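PDB 3NTK: protein tudor from Drosophila melanogaster, which is required for primordial germ cell formation and recognises methylated arginines of the Piwi protein Aubergine, here through its last extended Tudor domain. Local coordinates for residues D33-A38 / E99-P104; F64-I69 / R95-E100; S116-C121 / K160-K165. All blocks are in the same frame, centred on the assembly; numbering follows the deposited sequence.

Interaction 1. Residues D33-A38 / E99-P104; sequences DKLLDA and EELAKP
L101 points toward the last turn and a half of helix 25-38, where its two methyls divide the work between K34 and L35. The apolar contacts carry the whole contact, with no hydrogen bond between the segments. CD1 of L101 rests on CD2 of L35 at 3.7 Å, the two leucine side chains running past one another in opposite directions. CD2 of L101 takes the aliphatic part of K34 instead, 3.8 Å from its CD and 4.1 Å from its CB. With CG of L101 anti to the carbonyl carbon (chi1 -65°), the side chain spans the gap between two backbones whose nearest CA atoms, those of L35 and L101, are 8.1 Å apart. This is how the long helix 25-38 of the extended Tudor domain, which follows strands of the OB-fold, lies against the short, weakly bonded helical turn 99-102 beyond the four-stranded Tudor sheet. M31, one turn earlier on the long helix, also touches L101. The charged groups are more remote. K34 is extended as far as CE and turns at chi4 (-56°), leaving its NZ 6.1 Å from OE1 of E100: opposite charges that may attract weakly across this distance, without contact.

Interaction 2. Residues F64-I69 / R95-E100; sequences FYRAQI and RQLPEE
The second strand of the four-stranded Tudor sheet, 63-72, meets the chain that leaves its last strand, 87-95, through two side-chain pairs: F64 with R95 and R66 with L97. R95 lays one face of its guanidinium against the far end of the F64 ring. CZ of F64 sits 3.3 Å above the guanidinium plane, displaced toward its rim, and is 3.4 Å from NE of R95. The planes are inclined by 33°, and NE comes to the ring obliquely; this is not a flat stack. R95 is extended from CG to NE, which carries its CD alongside the ring too, 3.9 Å from CE2 of F64. Its NH1 is hydrogen-bonded to the backbone O of E39, which would limit its rotation, and F64 itself touches E39. Were R95 an alanine, the end of the F64 ring would probably lose this cover and the carbonyl of E39 this donor.

The second pair is looser and wholly apolar. CD1 of L97 lies 4.1 Å from CG of R66 and equally far from CD of R66, against the stem of the arginine. Past that stem R66 bends at chi3 (-65°), and its buried guanidinium is well supplied: NH2 forms a salt bridge with OD1 of D84 and bonds O of A105, while NH1 serves the carbonyl of P104. The R66 side chain also touches M31 of helix 25-38. A barrel-like, strongly curved antiparallel sheet of the SH3 clan, with the segment after its last strand packed against its second strand, is the Tudor fold to which this arrangement belongs.

Interaction 3. Residues S116-C121 / K160-K165; sequences STISKC and KNISEK
I118 and I162 make the close apolar part of this contact, methyl against methyl: CG2 of I118 is 3.9 Å from CG2 of I162. At chi1 -172° I162 turns its CG1 branch away from I118, and the CG2 methyl is what meets it. I118 sits by the first turn of helix 120-131, on A123, and the buried I162 farther along it, on L126 and F129. The loop 116-119 runs directly into that helix, and the pair of isoleucines lies where the loop, the helix and the turn 162-165 come together.

The other side is looser and polar. CB of S163 approaches the backbone O of T117 no closer than 4.0 Å, and between the backbones a water fills the bridging role. It donates to O of T117 at 2.8 Å and accepts from N of S163 at 3.0 Å. That N-H belongs to the opening of the short helical turn 162-165, where the water supplies its acceptor.

From just beyond the contact D122 ties both segments together: its OD2 receives the backbone N of S119 and the hydroxyl of S163, while OG of S119, the N-cap of helix 120-131, caps a backbone N further on, an arrangement consistent with a capping box. C121, two residues later, forms a disulfide with C169, linking the first turn of the helix to the C-terminus. A single methyl pair, a bridging water and one doubly used carboxylate imply an association that rests on polar and water-mediated links as well as on apolar cover, and the N-H of S119 and the hydroxyl of S163, both at OD2, would probably favour the charged form of D122.

In the fold
Interactions 1 and 2 are neighbours, their centres 8 Å apart, and both end on the chain around helix 99-102, sharing E99 and E100. R66 joins them: its NH1 is 2.9 Å from O of L101, and its CG packs 3.9 Å from CD1 of L35. CD2 of L97 adds a contact of 3.6 Å with CB of A102. Helix 25-38, the Tudor sheet and the segment after it are thereby one packed unit. Interaction 3 lies on the opposite side of the chain's centre, its centre about 39 Å from that of interaction 1 and 38 Å from that of interaction 2, at the OB-fold end near the C-terminus, and touches neither.

Interaction 1. Residues D33-A38 / E99-P104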
loop_
_atom_site.group_PDB
_atom_site.type_symbol
_atom_site.label_atom_id
_atom_site.label_comp_id
_atom_site.label_asym_id
_atom_site.label_seq_id
_atom_site.Cartn_x
_atom_site.Cartn_y
_atom_site.Cartn_z
ATOM N N ASP A 33 9.630 -13.130 -3.431
ATOM C CA ASP A 33 10.566 -14.144 -3.907
ATOM C C ASP A 33 9.879 -15.110 -4.879
ATOM O O ASP A 33 10.417 -15.415 -5.948
ATOM C CB ASP A 33 11.154 -14.938 -2.732
ATOM C CG ASP A 33 12.124 -14.120 -1.890
ATOM O OD1 ASP A 33 13.052 -13.510 -2.465
ATOM O OD2 ASP A 33 11.966 -14.094 -0.650
ATOM N N LYS A 34 8.690 -15.586 -4.509
ATOM C CA LYS A 34 7.941 -16.517 -5.352
ATOM C C LYS A 34 7.574 -15.912 -6.703
ATOM O O LYS A 34 7.594 -16.599 -7.728
ATOM C CB LYS A 34 6.666 -16.984 -4.642
ATOM C CG LYS A 34 6.914 -17.874 -3.430
ATOM C CD LYS A 34 5.604 -18.391 -2.858
ATOM C CE LYS A 34 5.838 -19.207 -1.597
ATOM N NZ LYS A 34 6.782 -20.334 -1.838
ATOM N N LEU A 35 7.230 -14.630 -6.705
ATOM C CA LEU A 35 6.870 -13.951 -7.943
ATOM C C LEU A 35 8.088 -13.811 -8.837
ATOM O O LEU A 35 7.998 -13.972 -10.052
ATOM C CB LEU A 35 6.296 -12.563 -7.654
ATOM C CG LEU A 35 4.844 -12.490 -7.177
ATOM C CD1 LEU A 35 4.457 -11.033 -6.970
ATOM C CD2 LEU A 35 3.936 -13.133 -8.204
ATOM N N LEU A 36 9.229 -13.515 -8.225
ATOM C CA LEU A 36 10.469 -13.338 -8.967
ATOM C C LEU A 36 10.933 -14.648 -9.596
ATOM O O LEU A 36 11.474 -14.661 -10.700
ATOM C CB LEU A 36 11.562 -12.799 -8.044
ATOM C CG LEU A 36 12.892 -12.461 -8.723
ATOM C CD1 LEU A 36 12.697 -11.279 -9.666
ATOM C CD2 LEU A 36 13.941 -12.138 -7.668
ATOM N N ASP A 37 10.706 -15.750 -8.895
ATOM C CA ASP A 37 11.119 -17.053 -9.393
ATOM C C ASP A 37 10.253 -17.529 -10.560
ATOM O O ASP A 37 10.751 -18.157 -11.493
ATOM C CB ASP A 37 11.070 -18.080 -8.260
ATOM C CG ASP A 37 12.066 -19.209 -8.452
ATOM O OD1 ASP A 37 12.056 -19.843 -9.530
ATOM O OD2 ASP A 37 12.862 -19.464 -7.518
ATOM N N ALA A 38 8.962 -17.213 -10.517
ATOM C CA ALA A 38 8.032 -17.641 -11.563
ATOM C C ALA A 38 7.777 -16.622 -12.672
ATOM O O ALA A 38 7.253 -16.967 -13.729
ATOM C CB ALA A 38 6.705 -18.032 -10.929
ATOM N N GLU A 99 -3.111 -19.256 -9.055
ATOM C CA GLU A 99 -4.147 -19.259 -8.027
ATOM C C GLU A 99 -3.567 -19.252 -6.616
ATOM O O GLU A 99 -4.087 -18.578 -5.733
ATOM C CB GLU A 99 -5.072 -20.472 -8.185
ATOM C CG GLU A 99 -6.094 -20.370 -9.314
ATOM C CD GLU A 99 -5.488 -20.587 -10.691
ATOM O OE1 GLU A 99 -4.319 -21.012 -10.769
ATOM O OE2 GLU A 99 -6.188 -20.340 -11.696
ATOM N N GLU A 100 -2.492 -20.003 -6.414
ATOM C CA GLU A 100 -1.837 -20.086 -5.115
ATOM C C GLU A 100 -1.289 -18.738 -4.644
ATOM O O GLU A 100 -1.240 -18.472 -3.445
ATOM C CB GLU A 100 -0.701 -21.111 -5.181
ATOM C CG GLU A 100 0.173 -21.182 -3.946
ATOM C CD GLU A 100 1.283 -22.212 -4.082
ATOM O OE1 GLU A 100 2.007 -22.176 -5.102
ATOM O OE2 GLU A 100 1.435 -23.051 -3.167
ATOM N N LEU A 101 -0.871 -17.895 -5.585
ATOM C CA LEU A 101 -0.329 -16.589 -5.230
ATOM C C LEU A 101 -1.389 -15.506 -5.106
ATOM O O LEU A 101 -1.087 -14.376 -4.718
ATOM C CB LEU A 101 0.753 -16.166 -6.233
ATOM C CG LEU A 101 1.996 -17.064 -6.202
ATOM C CD1 LEU A 101 3.065 -16.531 -7.157
ATOM C CD2 LEU A 101 2.540 -17.122 -4.779
ATOM N N ALA A 102 -2.630 -15.849 -5.437
ATOM C CA ALA A 102 -3.735 -14.908 -5.317
ATOM C C ALA A 102 -4.428 -15.098 -3.968
ATOM O O ALA A 102 -5.211 -14.244 -3.535
ATOM C CB ALA A 102 -4.730 -15.119 -6.442
ATOM N N LYS A 103 -4.132 -16.209 -3.298
ATOM C CA LYS A 103 -4.757 -16.504 -2.009
ATOM C C LYS A 103 -4.347 -15.571 -0.868
ATOM O O LYS A 103 -5.188 -15.161 -0.072
ATOM C CB LYS A 103 -4.477 -17.954 -1.590
ATOM C CG LYS A 103 -5.085 -19.002 -2.506
ATOM C CD LYS A 103 -4.875 -20.404 -1.953
ATOM C CE LYS A 103 -5.355 -21.461 -2.936
ATOM N NZ LYS A 103 -6.778 -21.260 -3.316
ATOM N N PRO A 104 -3.048 -15.243 -0.757
ATOM C CA PRO A 104 -2.639 -14.349 0.331
ATOM C C PRO A 104 -3.300 -12.983 0.246
ATOM O O PRO A 104 -3.522 -12.446 -0.843
ATOM C CB PRO A 104 -1.125 -14.267 0.162
ATOM C CG PRO A 104 -0.786 -15.610 -0.411
ATOM C CD PRO A 104 -1.869 -15.800 -1.443
#

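Interaction 2. Residues F64-I69 / R95-E100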
loop_
_atom_site.group_PDB
_atom_site.type_symbol
_atom_site.label_atom_id
_atom_site.label_comp_id
_atom_site.label_asym_id
_atom_site.label_seq_id
_atom_site.Cartn_x
_atom_site.Cartn_y
_atom_site.Cartn_z
ATOM N N PHE A 64 7.707 -6.783 -11.650
ATOM C CA PHE A 64 6.336 -7.298 -11.673
ATOM C C PHE A 64 5.798 -7.471 -10.249
ATOM O O PHE A 64 6.485 -8.007 -9.375
ATOM C CB PHE A 64 6.259 -8.635 -12.420
ATOM C CG PHE A 64 6.306 -8.495 -13.916
ATOM C CD1 PHE A 64 7.521 -8.492 -14.589
ATOM C CD2 PHE A 64 5.134 -8.331 -14.648
ATOM C CE1 PHE A 64 7.573 -8.325 -15.972
ATOM C CE2 PHE A 64 5.174 -8.162 -16.033
ATOM C CZ PHE A 64 6.399 -8.159 -16.693
ATOM N N TYR A 65 4.563 -7.019 -10.031
ATOM C CA TYR A 65 3.903 -7.098 -8.723
ATOM C C TYR A 65 2.462 -7.596 -8.867
ATOM O O TYR A 65 1.887 -7.560 -9.965
ATOM C CB TYR A 65 3.803 -5.710 -8.081
ATOM C CG TYR A 65 5.097 -4.971 -7.858
ATOM C CD1 TYR A 65 5.961 -5.330 -6.824
ATOM C CD2 TYR A 65 5.439 -3.882 -8.655
ATOM C CE1 TYR A 65 7.138 -4.613 -6.584
ATOM C CE2 TYR A 65 6.614 -3.161 -8.427
ATOM C CZ TYR A 65 7.453 -3.530 -7.391
ATOM O OH TYR A 65 8.605 -2.810 -7.161
ATOM N N ARG A 66 1.872 -8.032 -7.755
ATOM C CA ARG A 66 0.473 -8.458 -7.784
ATOM C C ARG A 66 -0.297 -7.163 -8.000
ATOM O O ARG A 66 0.024 -6.128 -7.400
ATOM C CB ARG A 66 0.047 -9.107 -6.457
ATOM C CG ARG A 66 0.741 -10.436 -6.147
ATOM C CD ARG A 66 -0.065 -11.270 -5.151
ATOM N NE ARG A 66 -0.158 -10.626 -3.842
ATOM C CZ ARG A 66 -0.910 -11.070 -2.840
ATOM N NH1 ARG A 66 -1.646 -12.166 -2.987
ATOM N NH2 ARG A 66 -0.927 -10.416 -1.683
ATOM N N ALA A 67 -1.322 -7.209 -8.841
ATOM C CA ALA A 67 -2.075 -6.007 -9.132
ATOM C C ALA A 67 -3.551 -6.253 -9.412
ATOM O O ALA A 67 -3.949 -7.335 -9.855
ATOM C CB ALA A 67 -1.440 -5.294 -10.324
ATOM N N GLN A 68 -4.358 -5.240 -9.132
ATOM C CA GLN A 68 -5.783 -5.309 -9.401
ATOM C C GLN A 68 -6.096 -4.204 -10.396
ATOM O O GLN A 68 -5.730 -3.043 -10.192
ATOM C CB GLN A 68 -6.614 -5.105 -8.127
ATOM C CG GLN A 68 -8.110 -5.096 -8.418
ATOM C CD GLN A 68 -8.967 -5.027 -7.169
ATOM O OE1 GLN A 68 -8.763 -4.171 -6.311
ATOM N NE2 GLN A 68 -9.940 -5.926 -7.069
ATOM N N ILE A 69 -6.758 -4.566 -11.485
ATOM C CA ILE A 69 -7.114 -3.590 -12.502
ATOM C C ILE A 69 -8.211 -2.663 -11.988
ATOM O O ILE A 69 -9.242 -3.119 -11.486
ATOM C CB ILE A 69 -7.580 -4.297 -13.781
ATOM C CG1 ILE A 69 -6.431 -5.147 -14.332
ATOM C CG2 ILE A 69 -8.059 -3.268 -14.803
ATOM C CD1 ILE A 69 -6.774 -5.908 -15.600
ATOM N N ARG A 95 0.606 -10.344 -16.648
ATOM C CA ARG A 95 0.819 -11.775 -16.712
ATOM C C ARG A 95 -0.147 -12.427 -15.738
ATOM O O ARG A 95 -0.637 -11.784 -14.808
ATOM C CB ARG A 95 2.270 -12.111 -16.380
ATOM C CG ARG A 95 3.225 -11.448 -17.375
ATOM C CD ARG A 95 4.658 -11.861 -17.192
ATOM N NE ARG A 95 5.509 -11.156 -18.148
ATOM C CZ ARG A 95 6.832 -11.252 -18.192
ATOM N NH1 ARG A 95 7.470 -12.034 -17.331
ATOM N NH2 ARG A 95 7.517 -10.544 -19.082
ATOM N N GLN A 96 -0.426 -13.701 -15.954
ATOM C CA GLN A 96 -1.360 -14.401 -15.093
ATOM C C GLN A 96 -0.810 -14.699 -13.703
ATOM O O GLN A 96 0.343 -15.085 -13.541
ATOM C CB GLN A 96 -1.820 -15.684 -15.779
ATOM C CG GLN A 96 -2.721 -15.389 -16.966
ATOM C CD GLN A 96 -3.376 -16.626 -17.529
ATOM O OE1 GLN A 96 -3.814 -17.503 -16.781
ATOM N NE2 GLN A 96 -3.469 -16.697 -18.855
ATOM N N LEU A 97 -1.649 -14.488 -12.697
ATOM C CA LEU A 97 -1.258 -14.746 -11.316
ATOM C C LEU A 97 -1.708 -16.152 -10.932
ATOM O O LEU A 97 -2.896 -16.464 -10.978
ATOM C CB LEU A 97 -1.917 -13.724 -10.385
ATOM C CG LEU A 97 -1.693 -13.854 -8.873
ATOM C CD1 LEU A 97 -0.225 -13.597 -8.537
ATOM C CD2 LEU A 97 -2.592 -12.851 -8.148
ATOM N N PRO A 98 -0.760 -17.028 -10.569
ATOM C CA PRO A 98 -1.116 -18.397 -10.178
ATOM C C PRO A 98 -2.149 -18.335 -9.050
ATOM O O PRO A 98 -2.071 -17.457 -8.187
ATOM C CB PRO A 98 0.219 -18.972 -9.707
ATOM C CG PRO A 98 1.211 -18.263 -10.594
ATOM C CD PRO A 98 0.701 -16.840 -10.583
ATOM N N GLU A 99 -3.111 -19.256 -9.055
ATOM C CA GLU A 99 -4.147 -19.259 -8.027
ATOM C C GLU A 99 -3.567 -19.252 -6.616
ATOM O O GLU A 99 -4.087 -18.578 -5.733
ATOM C CB GLU A 99 -5.072 -20.472 -8.185
ATOM C CG GLU A 99 -6.094 -20.370 -9.314
ATOM C CD GLU A 99 -5.488 -20.587 -10.691
ATOM O OE1 GLU A 99 -4.319 -21.012 -10.769
ATOM O OE2 GLU A 99 -6.188 -20.340 -11.696
ATOM N N GLU A 100 -2.492 -20.003 -6.414
ATOM C CA GLU A 100 -1.837 -20.086 -5.115
ATOM C C GLU A 100 -1.289 -18.738 -4.644
ATOM O O GLU A 100 -1.240 -18.472 -3.445
ATOM C CB GLU A 100 -0.701 -21.111 -5.181
ATOM C CG GLU A 100 0.173 -21.182 -3.946
ATOM C CD GLU A 100 1.283 -22.212 -4.082
ATOM O OE1 GLU A 100 2.007 -22.176 -5.102
ATOM O OE2 GLU A 100 1.435 -23.051 -3.167
#

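Interaction 3. Residues S116-C121 / K160-K165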
loop_
_atom_site.group_PDB
_atom_site.type_symbol
_atom_site.label_atom_id
_atom_site.label_comp_id
_atom_site.label_asym_id
_atom_site.label_seq_id
_atom_site.Cartn_x
_atom_site.Cartn_y
_atom_site.Cartn_z
ATOM N N SER A 116 -9.730 13.378 15.087
ATOM C CA SER A 116 -9.623 14.105 16.351
ATOM C C SER A 116 -8.207 14.116 16.937
ATOM O O SER A 116 -7.927 14.865 17.875
ATOM C CB SER A 116 -10.567 13.489 17.379
ATOM O OG SER A 116 -10.103 12.209 17.774
ATOM N N THR A 117 -7.319 13.298 16.380
ATOM C CA THR A 117 -5.952 13.186 16.895
ATOM C C THR A 117 -4.937 14.191 16.363
ATOM O O THR A 117 -3.799 14.224 16.830
ATOM C CB THR A 117 -5.390 11.776 16.651
ATOM O OG1 THR A 117 -5.335 11.523 15.242
ATOM C CG2 THR A 117 -6.273 10.730 17.315
ATOM N N ILE A 118 -5.331 14.996 15.384
ATOM C CA ILE A 118 -4.423 15.998 14.838
ATOM C C ILE A 118 -5.144 17.314 14.592
ATOM O O ILE A 118 -6.360 17.347 14.412
ATOM C CB ILE A 118 -3.778 15.527 13.508
ATOM C CG1 ILE A 118 -4.860 15.198 12.480
ATOM C CG2 ILE A 118 -2.884 14.318 13.769
ATOM C CD1 ILE A 118 -4.311 14.865 11.100
ATOM N N SER A 119 -4.387 18.403 14.591
ATOM C CA SER A 119 -4.952 19.724 14.358
ATOM C C SER A 119 -4.870 20.075 12.878
ATOM O O SER A 119 -4.366 19.299 12.062
ATOM C CB SER A 119 -4.177 20.773 15.150
ATOM O OG SER A 119 -2.845 20.857 14.668
ATOM N N LYS A 120 -5.358 21.263 12.547
ATOM C CA LYS A 120 -5.344 21.760 11.181
ATOM C C LYS A 120 -3.885 21.924 10.749
ATOM O O LYS A 120 -3.509 21.552 9.639
ATOM C CB LYS A 120 -6.072 23.104 11.131
ATOM C CG LYS A 120 -6.448 23.588 9.746
ATOM C CD LYS A 120 -7.399 24.776 9.854
ATOM C CE LYS A 120 -7.980 25.151 8.501
ATOM N NZ LYS A 120 -9.035 26.199 8.630
ATOM N N CYS A 121 -3.072 22.472 11.649
ATOM C CA CYS A 121 -1.648 22.677 11.389
ATOM C C CYS A 121 -0.945 21.332 11.230
ATOM O O CYS A 121 -0.157 21.141 10.302
ATOM C CB CYS A 121 -1.012 23.460 12.542
ATOM S SG CYS A 121 0.771 23.837 12.385
ATOM N N LYS A 160 5.334 7.806 20.163
ATOM C CA LYS A 160 4.692 8.997 20.720
ATOM C C LYS A 160 3.641 9.497 19.729
ATOM O O LYS A 160 3.831 9.391 18.517
ATOM C CB LYS A 160 5.722 10.103 20.959
ATOM C CG LYS A 160 6.838 9.726 21.919
ATOM C CD LYS A 160 6.297 9.424 23.303
ATOM C CE LYS A 160 7.390 8.868 24.203
ATOM N NZ LYS A 160 7.935 7.592 23.655
ATOM N N ASN A 161 2.531 10.031 20.239
ATOM C CA ASN A 161 1.484 10.553 19.361
ATOM C C ASN A 161 2.138 11.495 18.356
ATOM O O ASN A 161 2.899 12.388 18.735
ATOM C CB ASN A 161 0.421 11.297 20.169
ATOM C CG ASN A 161 -0.607 10.366 20.780
ATOM O OD1 ASN A 161 -1.366 9.708 20.067
ATOM N ND2 ASN A 161 -0.640 10.307 22.107
ATOM N N ILE A 162 1.843 11.286 17.075
ATOM C CA ILE A 162 2.425 12.085 16.005
ATOM C C ILE A 162 2.384 13.596 16.256
ATOM O O ILE A 162 3.359 14.298 15.988
ATOM C CB ILE A 162 1.746 11.754 14.648
ATOM C CG1 ILE A 162 2.493 12.440 13.502
ATOM C CG2 ILE A 162 0.291 12.167 14.679
ATOM C CD1 ILE A 162 3.900 11.916 13.293
ATOM N N SER A 163 1.269 14.088 16.784
ATOM C CA SER A 163 1.122 15.515 17.060
ATOM C C SER A 163 2.235 16.041 17.970
ATOM O O SER A 163 2.604 17.214 17.898
ATOM C CB SER A 163 -0.242 15.785 17.698
ATOM O OG SER A 163 -0.402 17.156 18.008
ATOM N N GLU A 164 2.768 15.173 18.824
ATOM C CA GLU A 164 3.838 15.574 19.729
ATOM C C GLU A 164 5.171 15.718 19.001
ATOM O O GLU A 164 6.003 16.535 19.385
ATOM C CB GLU A 164 3.995 14.557 20.861
ATOM C CG GLU A 164 5.085 14.921 21.853
ATOM C CD GLU A 164 5.296 13.858 22.913
ATOM O OE1 GLU A 164 4.305 13.465 23.566
ATOM O OE2 GLU A 164 6.454 13.418 23.091
ATOM N N LYS A 165 5.369 14.929 17.948
ATOM C CA LYS A 165 6.615 14.978 17.192
ATOM C C LYS A 165 6.617 16.073 16.129
ATOM O O LYS A 165 7.654 16.364 15.536
ATOM C CB LYS A 165 6.891 13.619 16.541
ATOM C CG LYS A 165 6.717 12.446 17.491
ATOM C CD LYS A 165 7.637 12.532 18.701
ATOM C CE LYS A 165 9.081 12.270 18.325
ATOM N NZ LYS A 165 9.924 12.085 19.540
HETATM O O HOH W 1 -1.382 12.910 17.417
#